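Nitrite transporter NirC (Salmonella enterica subsp. enterica serovar Typhimurium, PDB 4FC4) carries nitrite into and out of the cell across the cytoplasmic membrane, as a pentameric channel of the formate/nitrite transporter family. Local coordinates at residues A32-Y37 with T70-A75; V152-G157 with L226-L231; G111-S116 with A200-F205. All coordinates share one frame; numbering follows the deposited sequence.

Interaction 1: A32-Y37 with T70-A75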
loop_
_atom_site.group_PDB
_atom_site.type_symbol
_atom_site.label_atom_id
_atom_site.label_comp_id
_atom_site.label_asym_id
_atom_site.label_seq_id
_atom_site.Cartn_x
_atom_site.Cartn_y
_atom_site.Cartn_z
ATOM N N ALA B 32 -7.452 28.095 -11.018
ATOM C CA ALA B 32 -5.982 28.140 -11.234
ATOM C C ALA B 32 -5.331 27.039 -10.390
ATOM O O ALA B 32 -4.381 26.388 -10.838
ATOM C CB ALA B 32 -5.391 29.524 -10.911
ATOM N N MET B 33 -5.832 26.853 -9.169
ATOM C CA MET B 33 -5.302 25.830 -8.303
ATOM C C MET B 33 -5.341 24.448 -8.983
ATOM O O MET B 33 -4.357 23.726 -8.981
ATOM C CB MET B 33 -6.041 25.794 -6.960
ATOM C CG MET B 33 -5.823 26.989 -6.023
ATOM S SD MET B 33 -6.650 26.670 -4.431
ATOM C CE MET B 33 -5.837 27.792 -3.287
ATOM N N ALA B 34 -6.469 24.083 -9.583
ATOM C CA ALA B 34 -6.554 22.769 -10.182
ATOM C C ALA B 34 -5.527 22.561 -11.307
ATOM O O ALA B 34 -4.940 21.492 -11.391
ATOM C CB ALA B 34 -7.957 22.452 -10.660
ATOM N N GLY B 35 -5.315 23.573 -12.160
ATOM C CA GLY B 35 -4.346 23.453 -13.236
ATOM C C GLY B 35 -2.947 23.342 -12.669
ATOM O O GLY B 35 -2.173 22.531 -13.102
ATOM N N ALA B 36 -2.629 24.163 -11.691
ATOM C CA ALA B 36 -1.337 24.105 -11.025
ATOM C C ALA B 36 -1.090 22.708 -10.369
ATOM O O ALA B 36 0.006 22.113 -10.554
ATOM C CB ALA B 36 -1.220 25.243 -10.007
ATOM N N TYR B 37 -2.112 22.170 -9.682
ATOM C CA TYR B 37 -2.004 20.873 -8.976
ATOM C C TYR B 37 -1.780 19.759 -9.946
ATOM O O TYR B 37 -0.867 18.937 -9.741
ATOM C CB TYR B 37 -3.237 20.569 -8.140
ATOM C CG TYR B 37 -3.448 21.534 -6.947
ATOM C CD1 TYR B 37 -2.439 22.450 -6.538
ATOM C CD2 TYR B 37 -4.640 21.501 -6.228
ATOM C CE1 TYR B 37 -2.652 23.288 -5.490
ATOM C CE2 TYR B 37 -4.852 22.343 -5.176
ATOM C CZ TYR B 37 -3.873 23.237 -4.810
ATOM O OH TYR B 37 -4.171 24.096 -3.766
ATOM N N THR B 70 -5.485 13.561 -6.686
ATOM C CA THR B 70 -5.513 13.586 -5.235
ATOM C C THR B 70 -5.481 15.013 -4.684
ATOM O O THR B 70 -6.318 15.344 -3.840
ATOM C CB THR B 70 -4.364 12.795 -4.629
ATOM O OG1 THR B 70 -4.395 11.444 -5.134
ATOM C CG2 THR B 70 -4.456 12.837 -3.128
ATOM N N LEU B 71 -4.554 15.844 -5.175
ATOM C CA LEU B 71 -4.525 17.276 -4.869
ATOM C C LEU B 71 -5.836 17.931 -5.222
ATOM O O LEU B 71 -6.444 18.555 -4.400
ATOM C CB LEU B 71 -3.349 17.998 -5.584
ATOM C CG LEU B 71 -1.905 17.601 -5.165
ATOM C CD1 LEU B 71 -0.854 18.359 -5.971
ATOM C CD2 LEU B 71 -1.668 17.741 -3.652
ATOM N N VAL B 72 -6.238 17.841 -6.479
ATOM C CA VAL B 72 -7.476 18.464 -6.937
ATOM C C VAL B 72 -8.658 18.137 -6.002
ATOM O O VAL B 72 -9.391 19.041 -5.605
ATOM C CB VAL B 72 -7.786 18.055 -8.424
ATOM C CG1 VAL B 72 -9.192 18.504 -8.849
ATOM C CG2 VAL B 72 -6.757 18.677 -9.375
ATOM N N ILE B 73 -8.784 16.874 -5.547
ATOM C CA ILE B 73 -10.029 16.483 -4.860
ATOM C C ILE B 73 -9.958 16.725 -3.352
ATOM O O ILE B 73 -10.904 17.201 -2.728
ATOM C CB ILE B 73 -10.403 15.012 -5.142
ATOM C CG1 ILE B 73 -10.740 14.783 -6.640
ATOM C CG2 ILE B 73 -11.539 14.559 -4.245
ATOM C CD1 ILE B 73 -10.959 13.311 -6.967
ATOM N N ILE B 74 -8.800 16.442 -2.785
ATOM C CA ILE B 74 -8.628 16.386 -1.354
ATOM C C ILE B 74 -8.170 17.742 -0.837
ATOM O O ILE B 74 -8.678 18.178 0.154
ATOM C CB ILE B 74 -7.648 15.305 -0.971
ATOM C CG1 ILE B 74 -8.136 13.989 -1.603
ATOM C CG2 ILE B 74 -7.457 15.230 0.572
ATOM C CD1 ILE B 74 -9.213 13.233 -0.789
ATOM N N ALA B 75 -7.250 18.420 -1.514
ATOM C CA ALA B 75 -6.932 19.794 -1.123
ATOM C C ALA B 75 -8.105 20.730 -1.455
ATOM O O ALA B 75 -8.364 21.647 -0.687
ATOM C CB ALA B 75 -5.624 20.299 -1.757
#

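Interaction 2: V152-G157 with L226-L231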
loop_
_atom_site.group_PDB
_atom_site.type_symbol
_atom_site.label_atom_id
_atom_site.label_comp_id
_atom_site.label_asym_id
_atom_site.label_seq_id
_atom_site.Cartn_x
_atom_site.Cartn_y
_atom_site.Cartn_z
ATOM N N VAL B 152 -8.098 10.525 -33.385
ATOM C CA VAL B 152 -7.305 9.837 -32.407
ATOM C C VAL B 152 -7.372 10.655 -31.128
ATOM O O VAL B 152 -7.659 10.098 -30.043
ATOM C CB VAL B 152 -5.850 9.537 -32.934
ATOM C CG1 VAL B 152 -4.843 9.271 -31.795
ATOM C CG2 VAL B 152 -5.869 8.379 -33.981
ATOM N N LEU B 153 -7.196 11.970 -31.258
ATOM C CA LEU B 153 -7.123 12.817 -30.052
ATOM C C LEU B 153 -8.459 12.883 -29.323
ATOM O O LEU B 153 -8.521 12.815 -28.087
ATOM C CB LEU B 153 -6.572 14.214 -30.365
ATOM C CG LEU B 153 -5.066 14.253 -30.655
ATOM C CD1 LEU B 153 -4.591 15.676 -30.817
ATOM C CD2 LEU B 153 -4.250 13.593 -29.558
ATOM N N PHE B 154 -9.532 12.978 -30.094
ATOM C CA PHE B 154 -10.873 13.010 -29.514
ATOM C C PHE B 154 -11.166 11.764 -28.658
ATOM O O PHE B 154 -11.527 11.853 -27.488
ATOM C CB PHE B 154 -11.873 13.105 -30.639
ATOM C CG PHE B 154 -13.287 13.172 -30.192
ATOM C CD1 PHE B 154 -13.879 14.421 -29.914
ATOM C CD2 PHE B 154 -14.055 11.998 -30.110
ATOM C CE1 PHE B 154 -15.199 14.499 -29.493
ATOM C CE2 PHE B 154 -15.379 12.072 -29.709
ATOM C CZ PHE B 154 -15.958 13.326 -29.402
ATOM N N PHE B 155 -10.980 10.592 -29.260
ATOM C CA PHE B 155 -11.360 9.361 -28.635
ATOM C C PHE B 155 -10.442 9.004 -27.449
ATOM O O PHE B 155 -10.886 8.418 -26.436
ATOM C CB PHE B 155 -11.473 8.320 -29.720
ATOM C CG PHE B 155 -12.730 8.444 -30.473
ATOM C CD1 PHE B 155 -13.957 8.260 -29.821
ATOM C CD2 PHE B 155 -12.732 8.834 -31.810
ATOM C CE1 PHE B 155 -15.162 8.411 -30.524
ATOM C CE2 PHE B 155 -13.923 8.952 -32.518
ATOM C CZ PHE B 155 -15.146 8.745 -31.880
ATOM N N LYS B 156 -9.185 9.426 -27.540
ATOM C CA LYS B 156 -8.322 9.304 -26.414
ATOM C C LYS B 156 -8.709 10.215 -25.276
ATOM O O LYS B 156 -8.588 9.840 -24.069
ATOM C CB LYS B 156 -6.887 9.523 -26.816
ATOM C CG LYS B 156 -6.209 8.218 -27.049
ATOM C CD LYS B 156 -5.268 8.398 -28.187
ATOM C CE LYS B 156 -3.873 8.580 -27.666
ATOM N NZ LYS B 156 -3.001 7.803 -28.577
ATOM N N GLY B 157 -9.154 11.409 -25.637
ATOM C CA GLY B 157 -9.677 12.336 -24.650
ATOM C C GLY B 157 -10.990 11.823 -24.051
ATOM O O GLY B 157 -11.255 11.971 -22.847
ATOM N N LEU B 226 -5.411 20.593 -27.699
ATOM C CA LEU B 226 -6.368 21.097 -26.696
ATOM C C LEU B 226 -7.819 21.122 -27.225
ATOM O O LEU B 226 -8.740 20.711 -26.490
ATOM C CB LEU B 226 -5.912 22.448 -26.098
ATOM C CG LEU B 226 -4.615 22.460 -25.252
ATOM C CD1 LEU B 226 -4.413 23.810 -24.555
ATOM C CD2 LEU B 226 -4.623 21.338 -24.197
ATOM N N LEU B 227 -8.030 21.526 -28.494
ATOM C CA LEU B 227 -9.390 21.482 -29.057
ATOM C C LEU B 227 -10.016 20.093 -29.027
ATOM O O LEU B 227 -11.000 19.879 -28.330
ATOM C CB LEU B 227 -9.470 22.056 -30.468
ATOM C CG LEU B 227 -10.856 21.954 -31.131
ATOM C CD1 LEU B 227 -11.919 22.749 -30.349
ATOM C CD2 LEU B 227 -10.806 22.414 -32.605
ATOM N N TRP B 228 -9.422 19.145 -29.749
ATOM C CA TRP B 228 -9.921 17.766 -29.776
ATOM C C TRP B 228 -9.880 17.003 -28.442
ATOM O O TRP B 228 -10.822 16.274 -28.110
ATOM C CB TRP B 228 -9.290 17.015 -30.954
ATOM C CG TRP B 228 -9.630 17.754 -32.230
ATOM C CD1 TRP B 228 -8.789 18.547 -33.004
ATOM C CD2 TRP B 228 -10.951 17.862 -32.870
ATOM N NE1 TRP B 228 -9.465 19.079 -34.066
ATOM C CE2 TRP B 228 -10.762 18.704 -34.052
ATOM C CE3 TRP B 228 -12.215 17.328 -32.607
ATOM C CZ2 TRP B 228 -11.820 19.010 -34.921
ATOM C CZ3 TRP B 228 -13.265 17.608 -33.479
ATOM C CH2 TRP B 228 -13.083 18.456 -34.604
ATOM N N VAL B 229 -8.848 17.219 -27.640
ATOM C CA VAL B 229 -8.777 16.572 -26.310
ATOM C C VAL B 229 -9.857 17.110 -25.377
ATOM O O VAL B 229 -10.531 16.345 -24.715
ATOM C CB VAL B 229 -7.361 16.632 -25.738
ATOM C CG1 VAL B 229 -7.277 16.009 -24.336
ATOM C CG2 VAL B 229 -6.468 15.881 -26.722
ATOM N N THR B 230 -10.071 18.415 -25.403
ATOM C CA THR B 230 -11.160 18.981 -24.625
ATOM C C THR B 230 -12.545 18.473 -25.029
ATOM O O THR B 230 -13.313 18.022 -24.141
ATOM C CB THR B 230 -11.128 20.504 -24.679
ATOM O OG1 THR B 230 -9.856 20.928 -24.183
ATOM C CG2 THR B 230 -12.313 21.145 -23.867
ATOM N N LEU B 231 -12.873 18.572 -26.337
ATOM C CA LEU B 231 -14.157 18.062 -26.832
ATOM C C LEU B 231 -14.313 16.584 -26.419
ATOM O O LEU B 231 -15.393 16.168 -26.001
ATOM C CB LEU B 231 -14.345 18.255 -28.345
ATOM C CG LEU B 231 -14.306 19.687 -28.945
ATOM C CD1 LEU B 231 -14.229 19.640 -30.461
ATOM C CD2 LEU B 231 -15.440 20.618 -28.516
#

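Interaction 3: G111-S116 with A200-F205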
loop_
_atom_site.group_PDB
_atom_site.type_symbol
_atom_site.label_atom_id
_atom_site.label_comp_id
_atom_site.label_asym_id
_atom_site.label_seq_id
_atom_site.Cartn_x
_atom_site.Cartn_y
_atom_site.Cartn_z
ATOM N N GLY B 111 -9.355 29.086 -16.286
ATOM C CA GLY B 111 -8.678 29.128 -15.006
ATOM C C GLY B 111 -7.654 28.019 -14.902
ATOM O O GLY B 111 -6.544 28.233 -14.469
ATOM N N ASN B 112 -8.050 26.805 -15.265
ATOM C CA ASN B 112 -7.152 25.666 -15.299
ATOM C C ASN B 112 -5.900 25.951 -16.137
ATOM O O ASN B 112 -4.790 25.563 -15.741
ATOM C CB ASN B 112 -7.880 24.460 -15.857
ATOM C CG ASN B 112 -8.886 23.888 -14.887
ATOM O OD1 ASN B 112 -9.621 22.992 -15.265
ATOM N ND2 ASN B 112 -8.923 24.389 -13.617
ATOM N N LEU B 113 -6.090 26.668 -17.258
ATOM C CA LEU B 113 -4.990 27.025 -18.174
ATOM C C LEU B 113 -4.005 27.992 -17.494
ATOM O O LEU B 113 -2.800 27.716 -17.469
ATOM C CB LEU B 113 -5.514 27.551 -19.527
ATOM C CG LEU B 113 -4.497 27.963 -20.619
ATOM C CD1 LEU B 113 -3.673 26.775 -21.171
ATOM C CD2 LEU B 113 -5.169 28.765 -21.753
ATOM N N VAL B 114 -4.530 29.059 -16.882
ATOM C CA VAL B 114 -3.728 29.979 -16.091
ATOM C C VAL B 114 -2.888 29.231 -15.025
ATOM O O VAL B 114 -1.689 29.489 -14.899
ATOM C CB VAL B 114 -4.623 31.047 -15.445
ATOM C CG1 VAL B 114 -3.876 31.803 -14.345
ATOM C CG2 VAL B 114 -5.171 32.036 -16.526
ATOM N N GLY B 115 -3.482 28.293 -14.287
ATOM C CA GLY B 115 -2.750 27.631 -13.200
ATOM C C GLY B 115 -1.688 26.723 -13.779
ATOM O O GLY B 115 -0.602 26.560 -13.196
ATOM N N SER B 116 -2.006 26.163 -14.953
ATOM C CA SER B 116 -1.089 25.329 -15.692
ATOM C C SER B 116 0.101 26.111 -16.222
ATOM O O SER B 116 1.216 25.727 -15.986
ATOM C CB SER B 116 -1.807 24.632 -16.836
ATOM O OG SER B 116 -2.753 23.694 -16.388
ATOM N N ALA B 200 -4.197 18.427 -18.039
ATOM C CA ALA B 200 -2.815 17.929 -17.845
ATOM C C ALA B 200 -1.930 18.267 -19.072
ATOM O O ALA B 200 -0.747 18.535 -18.919
ATOM C CB ALA B 200 -2.795 16.429 -17.559
ATOM N N ASN B 201 -2.502 18.267 -20.277
ATOM C CA ASN B 201 -1.734 18.608 -21.469
ATOM C C ASN B 201 -1.292 20.069 -21.447
ATOM O O ASN B 201 -0.199 20.395 -21.884
ATOM C CB ASN B 201 -2.498 18.300 -22.772
ATOM C CG ASN B 201 -2.590 16.799 -23.106
ATOM O OD1 ASN B 201 -3.241 16.430 -24.120
ATOM N ND2 ASN B 201 -1.996 15.935 -22.285
ATOM N N MET B 202 -2.141 20.934 -20.907
ATOM C CA MET B 202 -1.828 22.355 -20.743
ATOM C C MET B 202 -0.474 22.558 -20.069
ATOM O O MET B 202 0.319 23.369 -20.557
ATOM C CB MET B 202 -2.897 23.097 -19.924
ATOM C CG MET B 202 -4.282 23.145 -20.536
ATOM S SD MET B 202 -5.545 23.750 -19.379
ATOM C CE MET B 202 -6.985 23.667 -20.427
ATOM N N THR B 203 -0.201 21.847 -18.973
ATOM C CA THR B 203 1.092 21.990 -18.311
ATOM C C THR B 203 2.204 21.429 -19.229
ATOM O O THR B 203 3.269 22.021 -19.405
ATOM C CB THR B 203 1.142 21.321 -16.897
ATOM O OG1 THR B 203 0.335 22.059 -15.963
ATOM C CG2 THR B 203 2.567 21.362 -16.354
ATOM N N LEU B 204 1.966 20.272 -19.833
ATOM C CA LEU B 204 3.007 19.673 -20.654
ATOM C C LEU B 204 3.345 20.648 -21.769
ATOM O O LEU B 204 4.537 20.898 -22.056
ATOM C CB LEU B 204 2.550 18.352 -21.237
ATOM C CG LEU B 204 3.657 17.743 -22.075
ATOM C CD1 LEU B 204 4.873 17.342 -21.229
ATOM C CD2 LEU B 204 3.015 16.588 -22.810
ATOM N N PHE B 205 2.298 21.202 -22.392
ATOM C CA PHE B 205 2.515 22.086 -23.505
ATOM C C PHE B 205 3.288 23.316 -23.115
ATOM O O PHE B 205 4.088 23.811 -23.915
ATOM C CB PHE B 205 1.225 22.424 -24.238
ATOM C CG PHE B 205 0.618 21.244 -24.976
ATOM C CD1 PHE B 205 1.407 20.345 -25.644
ATOM C CD2 PHE B 205 -0.755 21.027 -24.980
ATOM C CE1 PHE B 205 0.848 19.256 -26.307
ATOM C CE2 PHE B 205 -1.321 19.946 -25.650
ATOM C CZ PHE B 205 -0.516 19.056 -26.312
HETATM O O HOH W 1 -1.876 21.033 -15.536
#

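Interaction 1: A32-Y37 with T70-A75
A 2.8 Å bond from Tyr37 N to Met33 O holds the helical turn that presents Tyr37, the residue carrying most of this contact, to Leu71, Val72 and Ala75. The same oxygen also lies 3.1 Å above one face of the Tyr37 ring, offset toward the rim. The first torsion explains the fold: CG is anti to the carbonyl carbon (chi1 -66°), which lays the ring along its own helix and turns its flank to helix 67-75. There Tyr37 CB meets Leu71 CB at 3.6 Å, the two side chains crossing at about a right angle. Farther out along the ring, Tyr37 CE2 reaches Ala75 CB at 4.1 Å; a methyl is small enough to sit beside the aromatic carbon. Val72 CG2 lies against Ala34 O (3.9 Å) as well as Tyr37 CB, and alanine keeps the opposing surface low. The helices run roughly antiparallel, with axes 9.0 Å apart. Helix 67-75 is the first half of a membrane helix that breaks before helix 80-93, as in other members of this family. The phenol OH bonds to Tyr245 OH of a second subunit, whose Leu166 also packs on Tyr37. Carbon contacts thus join the two helices within the subunit, while the one polar atom of the tyrosine side chain, OH, is bonded across the subunit boundary, so a single side chain serves both interfaces.

Interaction 2: V152-G157 with L226-L231
Phe154 and Trp228 stand with CA atoms 4.9 Å apart where helices 150-172 and 219-248 run in the same general direction, their short axes crossing at -37° and approaching to 7.1 Å. Such closeness suits Gly157, whose bare CA lies 4.1 Å from Val229 O with no side chain to hold the backbones apart. One turn earlier, Phe154 CA points its hydrogen at Trp228 O, a CA-H...O contact of 3.6 Å with an angle of 160° at the hydrogen. The Phe154 ring is swung beside this backbone because CG is anti to the backbone N (chi1 -179°), and its CE1 comes 4.0 Å from Leu231 CB. Trp228 offers the rim of its indole instead: CE3 meets Phe154 CD1 near the indole plane. Both segments belong to predicted transmembrane helices of the aquaporin-like fold; a glycine permits the close backbone approach, a known feature of membrane helix pairs, while large apolar side chains pack around it. Leu153 packs with its CB 3.9 Å from Trp228 CB and also against Val229 CG2. That methyl of the beta-branched valine also lies against Leu153 O. Around the contact, His224 meets the Trp228 ring edge-to-face, and Asn233 ND2 bonds to Gly157 O, joining the two helices again beyond the segments. Phe155 turns from helix 219-248 toward a third subunit, where its ring meets Trp125 of that chain.

Interaction 3: G111-S116 with A200-F205
Leu113 and Ser116 meet Met202 and Thr203 in a buried, largely apolar contact with a water at its polar end, between helix 98-125 and helix 198-209, the latter being the second half of a membrane helix interrupted after helix 177-192. The short axes lie 8.7 Å apart and cross at -35°. Met202 has the largest share of the buried surface. Its chain is extended beyond CG and carries SD to 3.5 Å from Leu113 CA, a reach for which the long, unbranched, polarisable thioether is well suited. Leu113 crosses it at about a right angle, with CD1 touching Met202 CG at 3.7 Å. One turn on, Ser116 is small enough for its CB to lie close to both Met202 CB and Thr203 OG1. Ser116 OG is anti to the carbonyl carbon (chi1 -67°), which bends it back to donate to Asn112 O at 2.8 Å from above the carbonyl plane. Ser116 N grips the same oxygen from the opposite face at 3.0 Å. A water donates to Ser116 OG at 2.9 Å; its very short approach to Thr203 OG1 is doubtful in geometry. Neighbouring Asn112 binds Ser31 O and Glu78 O through ND2 and Phe80 N through OD1, linking helix 98-125 to helix 24-51 and to the break before helix 80-93. With its proton spent on its own helix, the serine hydroxyl serves as acceptor to the water, so any polar link between the helices is at most indirect, while sulfur and carbon make the direct packing.

In the fold
Interactions 1 and 3 are buried and adjacent, with centres about 12 Å apart: Ala36 CB packs on Gly115 O, and Ala34 CB lies against Asn112 ND2, placing helix 24-51 between the two broken membrane helices' halves, 67-75 and 198-209. Interaction 2, on the other side of the chain's centre from interaction 1, is only partly buried and reaches the surface at Leu231. It joins interaction 3 through Leu226, which packs on Met202 and Phe205, while no atoms of interactions 1 and 2 touch. Their chemistry follows these places: aromatic and aliphatic packing at a subunit boundary in 1, close backbone approach in 2, and a thioether and a serine hydroxyl with a water beside it in 3, where no other subunit touches the segments.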